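Local coordinates for protein NADP-dependent 2-hydroxyacid dehydrogenase (Rhizobium etli, PDB 4XCV) that probably catalyses the NADPH-dependent interconversion of 2-oxoacids and 2-hydroxyacids, at residues R97-T100 against T101-S104; N291-F294 against R295-E298. One frame throughout, in Å; residues are numbered along the deposited sequence.

Contact 1 of 2, residues R97-T100 against T101-S104. With NDP (NADPH dihydro-nicotinamide-adenine-dinucleotide phosphate), chain B.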
# COMPACT_ATOMS: atom_id res chain seq x y z
N ARG A 97 -6.37 19.06 -7.44
CA ARG A 97 -6.13 18.98 -5.98
C ARG A 97 -6.60 17.70 -5.38
O ARG A 97 -5.99 17.20 -4.40
CB ARG A 97 -6.78 20.21 -5.29
N SER A 98 -7.62 17.03 -5.96
CA SER A 98 -8.02 15.63 -5.49
C SER A 98 -7.30 14.40 -6.04
O SER A 98 -7.46 13.34 -5.51
CB SER A 98 -9.55 15.40 -5.81
OG SER A 98 -10.33 16.57 -5.58
N LEU A 99 -6.49 14.55 -7.10
CA LEU A 99 -5.68 13.58 -7.75
C LEU A 99 -4.38 13.24 -7.01
O LEU A 99 -3.78 12.14 -7.16
CB LEU A 99 -5.30 14.13 -9.10
CG LEU A 99 -5.04 13.05 -10.10
CD1 LEU A 99 -6.28 12.13 -10.15
CD2 LEU A 99 -4.80 13.76 -11.41
N THR A 100 -3.82 14.22 -6.32
CA THR A 100 -2.61 14.01 -5.54
C THR A 100 -2.71 12.79 -4.64
O THR A 100 -1.82 11.92 -4.64
CB THR A 100 -2.31 15.24 -4.71
OG1 THR A 100 -2.20 16.35 -5.60
CG2 THR A 100 -1.07 15.08 -3.91
N THR A 101 -3.81 12.64 -3.89
CA THR A 101 -3.94 11.55 -2.96
C THR A 101 -4.03 10.20 -3.71
O THR A 101 -3.58 9.17 -3.21
CB THR A 101 -5.09 11.79 -1.95
OG1 THR A 101 -4.91 10.96 -0.80
CG2 THR A 101 -6.45 11.56 -2.56
N ARG A 102 -4.59 10.20 -4.90
CA ARG A 102 -4.70 8.99 -5.70
C ARG A 102 -3.34 8.58 -6.25
O ARG A 102 -2.98 7.38 -6.30
CB ARG A 102 -5.73 9.13 -6.81
CG ARG A 102 -7.15 9.31 -6.23
CD ARG A 102 -8.26 9.21 -7.24
NE ARG A 102 -8.28 7.85 -7.67
CZ ARG A 102 -8.05 7.42 -8.90
NH1 ARG A 102 -7.97 8.30 -9.93
NH2 ARG A 102 -8.01 6.13 -9.08
N MET A 103 -2.49 9.53 -6.63
CA MET A 103 -1.12 9.19 -7.06
C MET A 103 -0.40 8.59 -5.89
O MET A 103 0.32 7.58 -6.04
CB MET A 103 -0.36 10.42 -7.54
CG MET A 103 1.05 10.06 -7.96
SD MET A 103 1.19 8.84 -9.28
CE MET A 103 0.99 9.92 -10.67
N SER A 104 -0.55 9.12 -4.68
CA SER A 104 0.12 8.55 -3.52
C SER A 104 -0.39 7.15 -3.20
O SER A 104 0.43 6.28 -2.81
CB SER A 104 -0.02 9.44 -2.32
OG SER A 104 0.69 10.63 -2.54
PA NDP B . 5.55 19.86 -10.02
O1A NDP B . 4.80 20.29 -8.80
O2A NDP B . 5.83 20.84 -11.14
O5B NDP B . 6.93 19.24 -9.51
C5B NDP B . 7.93 18.87 -10.47
C4B NDP B . 9.14 18.40 -9.70
O4B NDP B . 10.09 17.91 -10.64
C3B NDP B . 9.79 19.51 -8.91
O3B NDP B . 10.29 19.01 -7.65
C2B NDP B . 10.92 19.90 -9.82
O2B NDP B . 12.07 20.49 -9.17
C1B NDP B . 11.32 18.53 -10.39
N9A NDP B . 12.10 18.62 -11.62
C8A NDP B . 11.68 19.18 -12.77
N7A NDP B . 12.71 19.18 -13.67
C5A NDP B . 13.79 18.64 -13.02
C6A NDP B . 15.12 18.45 -13.37
N6A NDP B . 15.57 18.73 -14.60
N1A NDP B . 15.94 17.91 -12.46
C2A NDP B . 15.49 17.60 -11.22
N3A NDP B . 14.23 17.77 -10.81
C4A NDP B . 13.41 18.29 -11.75
O3 NDP B . 4.83 18.59 -10.71
PN NDP B . 3.83 17.51 -10.05
O1N NDP B . 4.51 16.96 -8.85
O2N NDP B . 2.51 18.08 -9.85
O5D NDP B . 3.72 16.47 -11.23
C5D NDP B . 4.89 15.84 -11.77
C4D NDP B . 4.50 15.24 -13.12
O4D NDP B . 3.65 14.11 -12.93
C3D NDP B . 3.69 16.13 -14.02
O3D NDP B . 4.53 17.03 -14.76
C2D NDP B . 2.94 15.16 -14.92
O2D NDP B . 3.68 14.97 -16.15
C1D NDP B . 2.97 13.87 -14.16
N1N NDP B . 1.67 13.30 -13.81
C2N NDP B . 1.37 12.00 -14.13
C3N NDP B . 0.14 11.48 -13.90
C7N NDP B . -0.20 10.11 -14.19
O7N NDP B . -1.41 9.84 -14.29
N7N NDP B . 0.70 9.15 -14.31
C4N NDP B . -0.90 12.30 -13.23
C5N NDP B . -0.45 13.64 -12.91
C6N NDP B . 0.73 14.14 -13.20
P2B NDP B . 11.90 21.86 -8.32
O1X NDP B . 13.29 22.30 -8.03
O2X NDP B . 11.14 22.81 -9.23
O3X NDP B . 11.08 21.53 -7.14
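Leu99 O receives the amide of Met103 at 3.0 Å and Thr100 O that of Ser104 at 3.1 Å, two i to i+4 bonds that wind the first turn of helix 100-116. This turn, beside the Rossmann-type cofactor domain of a 2-hydroxyacid dehydrogenase, illustrates how a helix start can divide its side chains between cofactor, protein and second subunit. The methyl CG2 of Thr101 rests 3.6 Å from Ser98 O; it sits between its own backbone N and carbonyl carbon (the rotamer with OG1 anti to N, chi1 -160°). Arg102, bent at chi3, brings its guanidinium across the end of Leu99, where NH1 comes within 4.2 Å of CD1. The backbone O of Arg102 accepts a bond from Arg116 of the second subunit, which makes this turn part of the dimer contact. Ser104 turns its hydroxyl to Asp154 of helix 150-162, against which Thr100 also packs. Met103 serves the cofactor instead. Its CG stands anti to the backbone N (chi1 179°), and bends at chi2 and chi3 then carry the terminal methyl to the nicotinamide, CE lying 3.7 Å from C3N of NADPH.

Contact 2 of 2, residues N291-F294 against R295-E298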
# COMPACT_ATOMS: atom_id res chain seq x y z
N ASN A 291 -15.09 16.41 -14.75
CA ASN A 291 -15.46 17.75 -14.32
C ASN A 291 -14.38 18.49 -13.57
O ASN A 291 -14.46 19.71 -13.43
CB ASN A 291 -16.65 17.71 -13.38
CG ASN A 291 -17.91 17.32 -14.09
OD1 ASN A 291 -18.55 18.16 -14.66
ND2 ASN A 291 -18.28 16.06 -14.03
N ALA A 292 -13.41 17.75 -13.03
CA ALA A 292 -12.41 18.34 -12.20
C ALA A 292 -11.60 19.41 -12.92
O ALA A 292 -11.28 20.46 -12.35
CB ALA A 292 -11.45 17.27 -11.66
N LEU A 293 -11.26 19.19 -14.19
CA LEU A 293 -10.53 20.20 -14.99
C LEU A 293 -11.31 21.53 -15.03
O LEU A 293 -10.77 22.60 -14.88
CB LEU A 293 -10.28 19.69 -16.44
CG LEU A 293 -9.69 20.65 -17.45
CD1 LEU A 293 -8.33 21.16 -16.99
CD2 LEU A 293 -9.62 19.92 -18.79
N PHE A 294 -12.62 21.43 -15.28
CA PHE A 294 -13.45 22.60 -15.45
C PHE A 294 -13.66 23.29 -14.13
O PHE A 294 -13.60 24.50 -14.09
CB PHE A 294 -14.76 22.19 -16.15
CG PHE A 294 -14.50 21.69 -17.51
CD1 PHE A 294 -14.38 22.59 -18.54
CD2 PHE A 294 -14.19 20.36 -17.75
CE1 PHE A 294 -14.02 22.19 -19.79
CE2 PHE A 294 -13.82 19.95 -19.01
CZ PHE A 294 -13.76 20.89 -20.03
N ARG A 295 -13.84 22.56 -13.04
CA ARG A 295 -13.89 23.21 -11.75
C ARG A 295 -12.61 23.98 -11.42
O ARG A 295 -12.65 25.10 -10.88
CB ARG A 295 -14.16 22.19 -10.64
CG ARG A 295 -15.48 21.48 -10.71
CD ARG A 295 -16.69 22.39 -10.71
NE ARG A 295 -17.03 22.85 -12.06
CZ ARG A 295 -17.63 22.12 -13.00
NH1 ARG A 295 -17.90 22.69 -14.19
NH2 ARG A 295 -17.99 20.85 -12.78
N HIS A 296 -11.48 23.39 -11.78
CA HIS A 296 -10.17 24.05 -11.58
C HIS A 296 -10.05 25.36 -12.37
O HIS A 296 -9.62 26.40 -11.85
CB HIS A 296 -9.07 23.02 -11.97
CG HIS A 296 -7.79 23.63 -12.46
ND1 HIS A 296 -6.82 24.12 -11.62
CD2 HIS A 296 -7.33 23.79 -13.72
CE1 HIS A 296 -5.80 24.55 -12.35
NE2 HIS A 296 -6.10 24.38 -13.63
N VAL A 297 -10.44 25.32 -13.64
CA VAL A 297 -10.32 26.49 -14.48
C VAL A 297 -11.25 27.60 -13.96
O VAL A 297 -10.89 28.78 -13.85
CB VAL A 297 -10.60 26.20 -15.97
CG1 VAL A 297 -10.64 27.49 -16.72
CG2 VAL A 297 -9.54 25.26 -16.53
N GLU A 298 -12.49 27.20 -13.63
CA GLU A 298 -13.46 28.16 -13.08
C GLU A 298 -12.93 28.85 -11.80
O GLU A 298 -13.11 30.06 -11.65
CB GLU A 298 -14.77 27.43 -12.79
CG GLU A 298 -15.54 27.00 -14.04
CD GLU A 298 -16.58 25.94 -13.70
OE1 GLU A 298 -16.74 25.58 -12.49
OE2 GLU A 298 -17.27 25.46 -14.63
O HOH W 1 -19.23 20.85 -15.78
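OD1 of Asn291 is gripped twice: a water donates to it at 3.0 Å, and NH2 of Arg295 reaches it in a weak bond of 3.3 Å. The same water accepts from NH1 of Arg295, so the amide and guanidinium, running side by side with planes 37° apart, are tied both directly and through solvent. ND2 of that amide binds Glu289. Bends at chi2 and chi3 fold the arginine back along its own helix, where one face of the guanidinium lies over Asn291 O and CB of Phe294. Glu298 holds the group side-on, NE meeting OE1 at 2.8 Å and NH1 meeting OE2 at 2.9 Å; both oxygens lie close to the guanidinium plane, which fixes its rotation. OE2 also accepts the amide of Phe27. Replacing Glu298 by an alanine would probably leave the guanidinium without its carboxylate mate and freer to turn, and the Phe27 amide without this acceptor. On the inner side, Leu293 CD1 approaches Val297 CG2 at 4.3 Å, and both side chains pack on Leu52 of strand 50-54. Polar outer face, apolar inner face and an i to i+3 salt bridge together are the pattern of an amphipathic helix laid against a parallel sheet.

In the fold
From the N terminus, the chain first builds most of a parallel sheet domain, ending in strand 91-92, and then enters contact 1, where residues 97-104 lead from the loop after that strand into helix 100-116. The seven-stranded cofactor sheet follows, from strand 142-146 to strand 278-280, after which contact 2 opens helix 292-305 and returns the chain to the first domain. Each contact closes only a helical turn, and the two stand in series, neither nesting nor crossing. Their centres are about 15 Å apart and their nearest atoms about 6 Å, without touching. Together they lie near the two chain passages between domains, contact 1 on the cofactor side and contact 2 on strand 50-54.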